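Long-range contacts in BT_4661 (Bacteroides thetaiotaomicron, PDB 4AK2), which binds heparin and heparan sulphate, probably at the cell surface, as a SusE-like protein, through the ligand-binding domain held in this chain: residues 159-164 with 201-206; 249-254 with 270-275. One frame throughout, in Å; residues are numbered along the deposited sequence.

Contact 1 closes before contact 2 opens along the chain, and their centres lie 10 Å apart. They meet in one mixed, curled beta sheet: strands 157-161 and 163-168, which carry residues 159-164, both pair antiparallel with strand 241-254, which carries 249-254 and also pairs antiparallel with strand 268-276. Residues 201-206 lie in a loop after helix 187-195. R161 N and Q250 O, 2.8 Å apart, join the two contacts through the backbone. Contact 1 supplies six residues to the glycan pocket and contact 2 one, Q250; each gives one oxygen ligand to the same sodium ion, and both touch the iduronate of chain E, so sheet, metal and bound sugar are close neighbours here.

Contact 1. Residues 159-164 with 201-206; sequences DYRRDF and TSRKPM. With NA (sodium ion), chain C; SGN (2-deoxy-6-O-sulfo-2-(sulfoamino)-alpha-D-glucopyranose), chain B; IDS (2-O-sulfo-alpha-L-idopyranuronic acid), chain D; IDS (2-O-sulfo-alpha-L-idopyranuronic acid), chain E.
M206 lies side by side with Y160, the two side chains pointing the same way, and sets its terminal methyl over one face of the tyrosine ring. CE of M206 is 3.9 Å from the centroid of the Y160 ring, displaced toward its rim on the CD2-CE2 side, a CH-pi contact. The bend at chi3 (-55°) puts CE there, while SD approaches only obliquely. M206 CB comes within 3.9 Å of F164 CE1. A water at the edge of the Y160 ring accepts from Y160 N and donates to D159 OD1 and M206 O.

D159 and R203 cross at about a right angle, with carboxylate and guanidinium planes 70° apart. D159 OD2 lies 3.1 Å from R203 NH1 but well out of the guanidinium plane, so this salt bridge is one of charges alone; S207 bonds to OD2, and E210 and D259 also pair with R203.

Strand 157-161 turns a corner at R162 into strand 163-168, and the corner and the loop after helix 187-195 both contribute residues to the glycan pocket. An oxygen of the N-sulfo group, O1S of SGN, sits over the centre of the R161 guanidinium, whose opposite face meets R162 NH2 and whose NE donates to Q261 O. At the edge, R161 NH1 donates to SGN O3 over 3.0 Å, and NH2 shares that acceptor. R162 grips the carboxylate of the chain D iduronate with two N-H groups; the NE to O6B bond is 2.8 Å long and nearly straight (169°). R203 N donates to SGN O3S at 2.7 Å, and T201 OG1 to O6S.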
loop_
_atom_site.group_PDB
_atom_site.type_symbol
_atom_site.label_atom_id
_atom_site.label_comp_id
_atom_site.label_asym_id
_atom_site.label_seq_id
_atom_site.Cartn_x
_atom_site.Cartn_y
_atom_site.Cartn_z
ATOM N N ASP A 159 -0.726 16.241 1.812
ATOM C CA ASP A 159 0.625 16.042 1.271
ATOM C C ASP A 159 1.403 15.005 2.040
ATOM O O ASP A 159 1.302 14.973 3.275
ATOM C CB ASP A 159 1.376 17.378 1.324
ATOM C CG ASP A 159 2.485 17.519 0.313
ATOM O OD1 ASP A 159 2.371 16.967 -0.793
ATOM O OD2 ASP A 159 3.495 18.225 0.605
ATOM N N TYR A 160 2.167 14.168 1.344
ATOM C CA TYR A 160 3.114 13.296 2.052
ATOM C C TYR A 160 4.037 14.136 2.913
ATOM O O TYR A 160 4.387 15.273 2.604
ATOM C CB TYR A 160 3.909 12.472 1.056
ATOM C CG TYR A 160 3.185 11.247 0.506
ATOM C CD1 TYR A 160 3.254 10.033 1.168
ATOM C CD2 TYR A 160 2.447 11.300 -0.703
ATOM C CE1 TYR A 160 2.628 8.881 0.693
ATOM C CE2 TYR A 160 1.834 10.178 -1.166
ATOM C CZ TYR A 160 1.915 8.982 -0.519
ATOM O OH TYR A 160 1.310 7.854 -1.048
ATOM N N ARG A 161 4.486 13.490 3.996
ATOM C CA ARG A 161 5.282 14.192 5.057
ATOM C C ARG A 161 6.501 13.451 5.581
ATOM O O ARG A 161 7.579 14.074 5.712
ATOM C CB ARG A 161 4.386 14.617 6.227
ATOM C CG ARG A 161 5.086 15.367 7.383
ATOM C CD ARG A 161 5.784 16.634 6.888
ATOM N NE ARG A 161 6.426 17.359 7.988
ATOM C CZ ARG A 161 7.636 17.071 8.463
ATOM N NH1 ARG A 161 8.351 16.060 7.948
ATOM N NH2 ARG A 161 8.113 17.759 9.490
ATOM N N ARG A 162 6.333 12.200 6.001
ATOM C CA ARG A 162 7.361 11.523 6.825
ATOM C C ARG A 162 7.024 10.041 6.833
ATOM O O ARG A 162 5.971 9.633 6.314
ATOM C CB ARG A 162 7.376 12.062 8.276
ATOM C CG ARG A 162 6.077 11.938 9.023
ATOM C CD ARG A 162 6.182 12.180 10.529
ATOM N NE ARG A 162 6.549 13.560 10.885
ATOM C CZ ARG A 162 5.717 14.589 11.008
ATOM N NH1 ARG A 162 4.425 14.470 10.646
ATOM N NH2 ARG A 162 6.179 15.770 11.427
ATOM N N ASP A 163 7.878 9.231 7.444
ATOM C CA ASP A 163 7.624 7.839 7.765
ATOM C C ASP A 163 7.314 7.054 6.473
ATOM O O ASP A 163 6.236 6.441 6.343
ATOM C CB ASP A 163 6.521 7.697 8.831
ATOM C CG ASP A 163 6.899 8.307 10.179
ATOM O OD1 ASP A 163 8.091 8.478 10.441
ATOM O OD2 ASP A 163 5.962 8.602 10.907
ATOM N N PHE A 164 8.281 7.047 5.573
ATOM C CA PHE A 164 8.181 6.320 4.322
ATOM C C PHE A 164 8.815 4.953 4.504
ATOM O O PHE A 164 9.892 4.820 5.106
ATOM C CB PHE A 164 8.890 7.072 3.203
ATOM C CG PHE A 164 8.364 8.455 2.960
ATOM C CD1 PHE A 164 7.324 8.663 2.074
ATOM C CD2 PHE A 164 8.917 9.562 3.618
ATOM C CE1 PHE A 164 6.842 9.929 1.844
ATOM C CE2 PHE A 164 8.441 10.841 3.397
ATOM C CZ PHE A 164 7.389 11.034 2.518
ATOM N N THR A 201 15.835 12.552 4.367
ATOM C CA THR A 201 14.641 11.784 4.733
ATOM C C THR A 201 13.414 12.687 4.656
ATOM O O THR A 201 12.394 12.417 5.273
ATOM C CB THR A 201 14.768 11.152 6.135
ATOM O OG1 THR A 201 14.976 12.188 7.105
ATOM C CG2 THR A 201 15.958 10.175 6.216
ATOM N N SER A 202 13.535 13.771 3.892
ATOM C CA SER A 202 12.486 14.806 3.815
ATOM C C SER A 202 11.279 14.357 2.972
ATOM O O SER A 202 11.328 13.342 2.229
ATOM C CB SER A 202 13.046 16.116 3.252
ATOM O OG SER A 202 13.244 15.996 1.844
ATOM N N ARG A 203 10.205 15.139 3.020
ATOM C CA ARG A 203 9.033 14.839 2.203
ATOM C C ARG A 203 9.263 15.195 0.739
ATOM O O ARG A 203 8.442 14.831 -0.108
ATOM C CB ARG A 203 7.839 15.634 2.716
ATOM C CG ARG A 203 7.942 17.135 2.482
ATOM C CD ARG A 203 6.693 17.895 2.863
ATOM N NE ARG A 203 6.881 19.327 2.643
ATOM C CZ ARG A 203 5.912 20.229 2.702
ATOM N NH1 ARG A 203 4.646 19.867 2.933
ATOM N NH2 ARG A 203 6.203 21.505 2.487
ATOM N N LYS A 204 10.371 15.864 0.407
ATOM C CA LYS A 204 10.450 16.557 -0.897
ATOM C C LYS A 204 10.155 15.689 -2.134
ATOM O O LYS A 204 9.378 16.142 -3.013
ATOM C CB LYS A 204 11.753 17.321 -1.033
ATOM C CG LYS A 204 11.864 18.479 -0.045
ATOM C CD LYS A 204 13.257 19.078 -0.013
ATOM C CE LYS A 204 13.368 20.169 1.051
ATOM N NZ LYS A 204 14.796 20.526 1.146
ATOM N N PRO A 205 10.714 14.459 -2.216
ATOM C CA PRO A 205 10.469 13.684 -3.453
ATOM C C PRO A 205 9.019 13.268 -3.674
ATOM O O PRO A 205 8.669 12.866 -4.789
ATOM C CB PRO A 205 11.359 12.436 -3.261
ATOM C CG PRO A 205 12.466 12.901 -2.306
ATOM C CD PRO A 205 11.687 13.762 -1.326
ATOM N N MET A 206 8.214 13.336 -2.624
ATOM C CA MET A 206 6.822 12.883 -2.659
ATOM C C MET A 206 5.829 14.016 -2.430
ATOM O O MET A 206 4.640 13.766 -2.210
ATOM C CB MET A 206 6.605 11.773 -1.631
ATOM C CG MET A 206 7.134 10.424 -2.081
ATOM S SD MET A 206 6.384 9.760 -3.594
ATOM C CE MET A 206 4.625 9.752 -3.271
HETATM NA NA NA C . 3.682 5.766 7.441
HETATM C C1 SGN B . 13.370 17.244 7.107
HETATM C C2 SGN B . 11.992 16.830 7.632
HETATM C C3 SGN B . 12.091 16.611 9.146
HETATM C C4 SGN B . 13.212 15.644 9.481
HETATM C C5 SGN B . 14.551 16.111 8.901
HETATM C C6 SGN B . 15.605 15.010 9.063
HETATM N N2 SGN B . 11.008 17.843 7.269
HETATM O O1 SGN B . 13.710 18.550 7.562
HETATM O O3 SGN B . 10.838 16.072 9.572
HETATM O O4 SGN B . 13.433 15.657 10.901
HETATM O O5 SGN B . 14.353 16.286 7.497
HETATM O O6 SGN B . 16.854 15.459 8.569
HETATM S S1 SGN B . 10.335 17.933 5.827
HETATM O O1S SGN B . 9.092 18.657 5.972
HETATM O O2S SGN B . 11.191 18.541 4.843
HETATM O O3S SGN B . 10.059 16.455 5.394
HETATM S S2 SGN B . 18.032 14.472 8.467
HETATM O O4S SGN B . 18.453 14.093 9.815
HETATM O O5S SGN B . 19.231 15.312 7.724
HETATM O O6S SGN B . 17.621 13.366 7.591
HETATM C C1 IDS D . 13.183 14.409 11.572
HETATM C C2 IDS D . 13.825 14.486 12.967
HETATM C C3 IDS D . 13.050 15.379 13.948
HETATM C C4 IDS D . 11.538 15.137 13.917
HETATM C C5 IDS D . 11.058 15.179 12.458
HETATM C C6 IDS D . 9.586 14.936 12.254
HETATM O O2 IDS D . 13.899 13.160 13.510
HETATM O O3 IDS D . 13.311 16.759 13.687
HETATM O O4 IDS D . 11.218 13.858 14.478
HETATM O O5 IDS D . 11.780 14.186 11.704
HETATM O O6A IDS D . 8.754 15.750 12.712
HETATM O O6B IDS D . 9.270 13.887 11.636
HETATM S S IDS D . 15.121 12.213 13.231
HETATM O O1S IDS D . 14.829 10.880 13.765
HETATM O O2S IDS D . 15.317 12.198 11.767
HETATM O O3S IDS D . 16.222 12.893 13.921
HETATM C C1 IDS E . 6.706 10.742 15.891
HETATM C C2 IDS E . 5.687 10.349 14.854
HETATM C C3 IDS E . 5.971 8.997 14.150
HETATM C C4 IDS E . 6.369 7.918 15.147
HETATM C C5 IDS E . 7.513 8.479 16.001
HETATM C C6 IDS E . 8.099 7.444 16.911
HETATM O O2 IDS E . 4.392 10.405 15.471
HETATM O O3 IDS E . 7.035 9.190 13.206
HETATM O O4 IDS E . 5.212 7.617 15.938
HETATM O O5 IDS E . 7.042 9.631 16.709
HETATM O O6A IDS E . 8.567 6.418 16.368
HETATM O O6B IDS E . 8.103 7.628 18.141
HETATM S S IDS E . 3.109 10.575 14.650
HETATM O O1S IDS E . 2.163 11.164 15.607
HETATM O O2S IDS E . 3.440 11.457 13.527
HETATM O O3S IDS E . 2.709 9.210 14.195
HETATM O O HOH W 1 2.095 14.571 -1.756
HETATM O O HOH W 2 3.323 17.397 4.281
HETATM O O HOH W 3 10.223 13.528 6.608
HETATM O O HOH W 4 10.914 10.439 6.724
HETATM O O HOH W 5 3.008 3.656 8.740
#

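Contact 2. Residues 249-254 with 270-275; sequences GQITYD and SPIFIW. With NA (sodium ion), chain C; IDS (2-O-sulfo-alpha-L-idopyranuronic acid), chain E.
G249 O accepts a 2.8 Å hydrogen bond from a water that in turn accepts from I272 N, so the two segments are joined here through a water. A second water donates to I272 O at 2.8 Å and makes a weak bond with G249 N. These waters take the place of direct backbone pairing between strands 241-254 and 268-276, antiparallel neighbours in the curled sheet, where residues 270-272 leave strand geometry beside the continuous strand 249-254; direct bonds resume at I251 with V269 and Y253 with A267. Apolar packing seals the same stretch: CD1 of I251 is 3.9 Å from P271 CD and also touches I272 CG2, each pair of side chains crossing obliquely. The trans chi2 of I251 (166°) extends CD1 toward them.

Next to P271, S270, in one of its two deposited conformers, lays OG against Q250 CA and binds the sodium ion at 2.9 Å, a site to which D163 O also contributes. The Q250 side chain runs out, extended beyond CG, into the glycan pocket. Its NE2 donates to sulfate oxygen O2S of the chain E iduronate over 2.9 Å (163°), while OE1 accepts from R162 NH1. An alanine at Q250 would probably leave R162 NH1 without this acceptor and the iduronate sulfate without this donor. R268 NH1 is a further donor to the bound iduronate.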
loop_
_atom_site.group_PDB
_atom_site.type_symbol
_atom_site.label_atom_id
_atom_site.label_comp_id
_atom_site.label_asym_id
_atom_site.label_seq_id
_atom_site.Cartn_x
_atom_site.Cartn_y
_atom_site.Cartn_z
ATOM N N GLY A 249 3.630 5.895 3.144
ATOM C CA GLY A 249 4.175 7.112 3.818
ATOM C C GLY A 249 3.095 7.784 4.577
ATOM O O GLY A 249 1.915 7.669 4.263
ATOM N N GLN A 250 3.444 8.530 5.637
ATOM C CA GLN A 250 2.495 9.361 6.330
ATOM C C GLN A 250 2.156 10.574 5.501
ATOM O O GLN A 250 3.044 11.218 4.906
ATOM C CB GLN A 250 3.064 9.801 7.709
ATOM C CG GLN A 250 1.979 10.467 8.522
ATOM C CD GLN A 250 2.558 11.154 9.752
ATOM O OE1 GLN A 250 2.939 12.321 9.662
ATOM N NE2 GLN A 250 2.690 10.407 10.878
ATOM N N ILE A 251 0.855 10.886 5.520
ATOM C CA ILE A 251 0.292 12.032 4.791
ATOM C C ILE A 251 -0.358 12.976 5.825
ATOM O O ILE A 251 -0.969 12.511 6.799
ATOM C CB ILE A 251 -0.746 11.549 3.736
ATOM C CG1 ILE A 251 -0.053 10.689 2.683
ATOM C CG2 ILE A 251 -1.450 12.723 3.067
ATOM C CD1 ILE A 251 -1.040 9.901 1.795
ATOM N N THR A 252 -0.131 14.276 5.669
ATOM C CA THR A 252 -0.722 15.251 6.573
ATOM C C THR A 252 -1.740 16.096 5.834
ATOM O O THR A 252 -1.681 16.226 4.590
ATOM C CB THR A 252 0.338 16.144 7.242
ATOM O OG1 THR A 252 1.074 16.857 6.252
ATOM C CG2 THR A 252 1.294 15.264 8.058
ATOM N N TYR A 253 -2.669 16.691 6.561
ATOM C CA TYR A 253 -3.684 17.533 5.905
ATOM C C TYR A 253 -3.892 18.798 6.703
ATOM O O TYR A 253 -3.507 18.894 7.875
ATOM C CB TYR A 253 -5.015 16.796 5.698
ATOM C CG TYR A 253 -5.682 16.325 6.973
ATOM C CD1 TYR A 253 -6.479 17.202 7.728
ATOM C CD2 TYR A 253 -5.607 14.989 7.366
ATOM C CE1 TYR A 253 -7.116 16.775 8.882
ATOM C CE2 TYR A 253 -6.231 14.551 8.530
ATOM C CZ TYR A 253 -7.015 15.435 9.253
ATOM O OH TYR A 253 -7.650 14.992 10.381
ATOM N N ASP A 254 -4.482 19.776 6.018
ATOM C CA ASP A 254 -4.860 21.057 6.559
ATOM C C ASP A 254 -6.254 21.381 6.030
ATOM O O ASP A 254 -6.517 21.156 4.846
ATOM C CB ASP A 254 -3.808 22.097 6.126
ATOM C CG ASP A 254 -4.029 23.485 6.717
ATOM O OD1 ASP A 254 -4.868 24.247 6.208
ATOM O OD2 ASP A 254 -3.340 23.849 7.673
ATOM N N SER A 270 -1.863 7.421 7.519
ATOM C CA SER A 270 -1.219 6.702 6.426
ATOM C C SER A 270 -2.282 5.850 5.743
ATOM O O SER A 270 -2.423 4.648 5.981
ATOM C CB SER A 270 -0.034 5.860 6.911
ATOM O OG SER A 270 0.958 6.679 7.568
ATOM N N PRO A 271 -3.066 6.506 4.862
ATOM C CA PRO A 271 -4.313 5.910 4.347
ATOM C C PRO A 271 -4.166 5.099 3.059
ATOM O O PRO A 271 -5.176 4.539 2.577
ATOM C CB PRO A 271 -5.156 7.182 4.094
ATOM C CG PRO A 271 -4.134 8.182 3.572
ATOM C CD PRO A 271 -2.934 7.944 4.524
ATOM N N ILE A 272 -2.983 5.074 2.475
ATOM C CA ILE A 272 -2.852 4.465 1.133
ATOM C C ILE A 272 -1.514 3.742 0.979
ATOM O O ILE A 272 -0.464 4.262 1.358
ATOM C CB ILE A 272 -3.072 5.528 0.020
ATOM C CG1 ILE A 272 -3.138 4.888 -1.386
ATOM C CG2 ILE A 272 -2.011 6.617 0.033
ATOM C CD1 ILE A 272 -3.603 5.848 -2.485
ATOM N N PHE A 273 -1.582 2.569 0.384
ATOM C CA PHE A 273 -0.402 1.843 -0.029
ATOM C C PHE A 273 -0.232 1.917 -1.532
ATOM O O PHE A 273 -1.254 1.811 -2.258
ATOM C CB PHE A 273 -0.500 0.357 0.383
ATOM C CG PHE A 273 0.483 -0.077 1.440
ATOM C CD1 PHE A 273 1.828 -0.239 1.120
ATOM C CD2 PHE A 273 0.012 -0.405 2.689
ATOM C CE1 PHE A 273 2.741 -0.649 2.089
ATOM C CE2 PHE A 273 0.900 -0.847 3.676
ATOM C CZ PHE A 273 2.258 -0.981 3.355
ATOM N N ILE A 274 0.956 2.158 -2.040
ATOM C CA ILE A 274 1.207 2.143 -3.472
ATOM C C ILE A 274 1.921 0.830 -3.809
ATOM O O ILE A 274 2.960 0.500 -3.227
ATOM C CB ILE A 274 2.149 3.303 -3.903
ATOM C CG1 ILE A 274 1.692 4.661 -3.368
ATOM C CG2 ILE A 274 2.331 3.286 -5.426
ATOM C CD1 ILE A 274 0.262 5.016 -3.570
ATOM N N TRP A 275 1.362 0.033 -4.717
ATOM C CA TRP A 275 1.934 -1.232 -5.104
ATOM C C TRP A 275 2.416 -1.143 -6.517
ATOM O O TRP A 275 1.562 -1.022 -7.457
ATOM C CB TRP A 275 0.944 -2.372 -4.887
ATOM C CG TRP A 275 1.406 -3.745 -5.281
ATOM C CD1 TRP A 275 2.642 -4.151 -5.756
ATOM C CD2 TRP A 275 0.582 -4.941 -5.255
ATOM N NE1 TRP A 275 2.637 -5.524 -6.009
ATOM C CE2 TRP A 275 1.418 -6.038 -5.731
ATOM C CE3 TRP A 275 -0.745 -5.197 -4.912
ATOM C CZ2 TRP A 275 0.922 -7.332 -5.859
ATOM C CZ3 TRP A 275 -1.235 -6.489 -5.026
ATOM C CH2 TRP A 275 -0.411 -7.544 -5.486
HETATM NA NA NA C . 3.682 5.766 7.441
HETATM C C1 IDS E . 6.706 10.742 15.891
HETATM C C2 IDS E . 5.687 10.349 14.854
HETATM C C3 IDS E . 5.971 8.997 14.150
HETATM C C4 IDS E . 6.369 7.918 15.147
HETATM C C5 IDS E . 7.513 8.479 16.001
HETATM C C6 IDS E . 8.099 7.444 16.911
HETATM O O2 IDS E . 4.392 10.405 15.471
HETATM O O3 IDS E . 7.035 9.190 13.206
HETATM O O4 IDS E . 5.212 7.617 15.938
HETATM O O5 IDS E . 7.042 9.631 16.709
HETATM O O6A IDS E . 8.567 6.418 16.368
HETATM O O6B IDS E . 8.103 7.628 18.141
HETATM S S IDS E . 3.109 10.575 14.650
HETATM O O1S IDS E . 2.163 11.164 15.607
HETATM O O2S IDS E . 3.440 11.457 13.527
HETATM O O3S IDS E . 2.709 9.210 14.195
HETATM O O HOH W 6 1.787 5.499 0.315
HETATM O O HOH W 7 -0.386 6.319 3.280
HETATM O O HOH W 5 3.008 3.656 8.740
#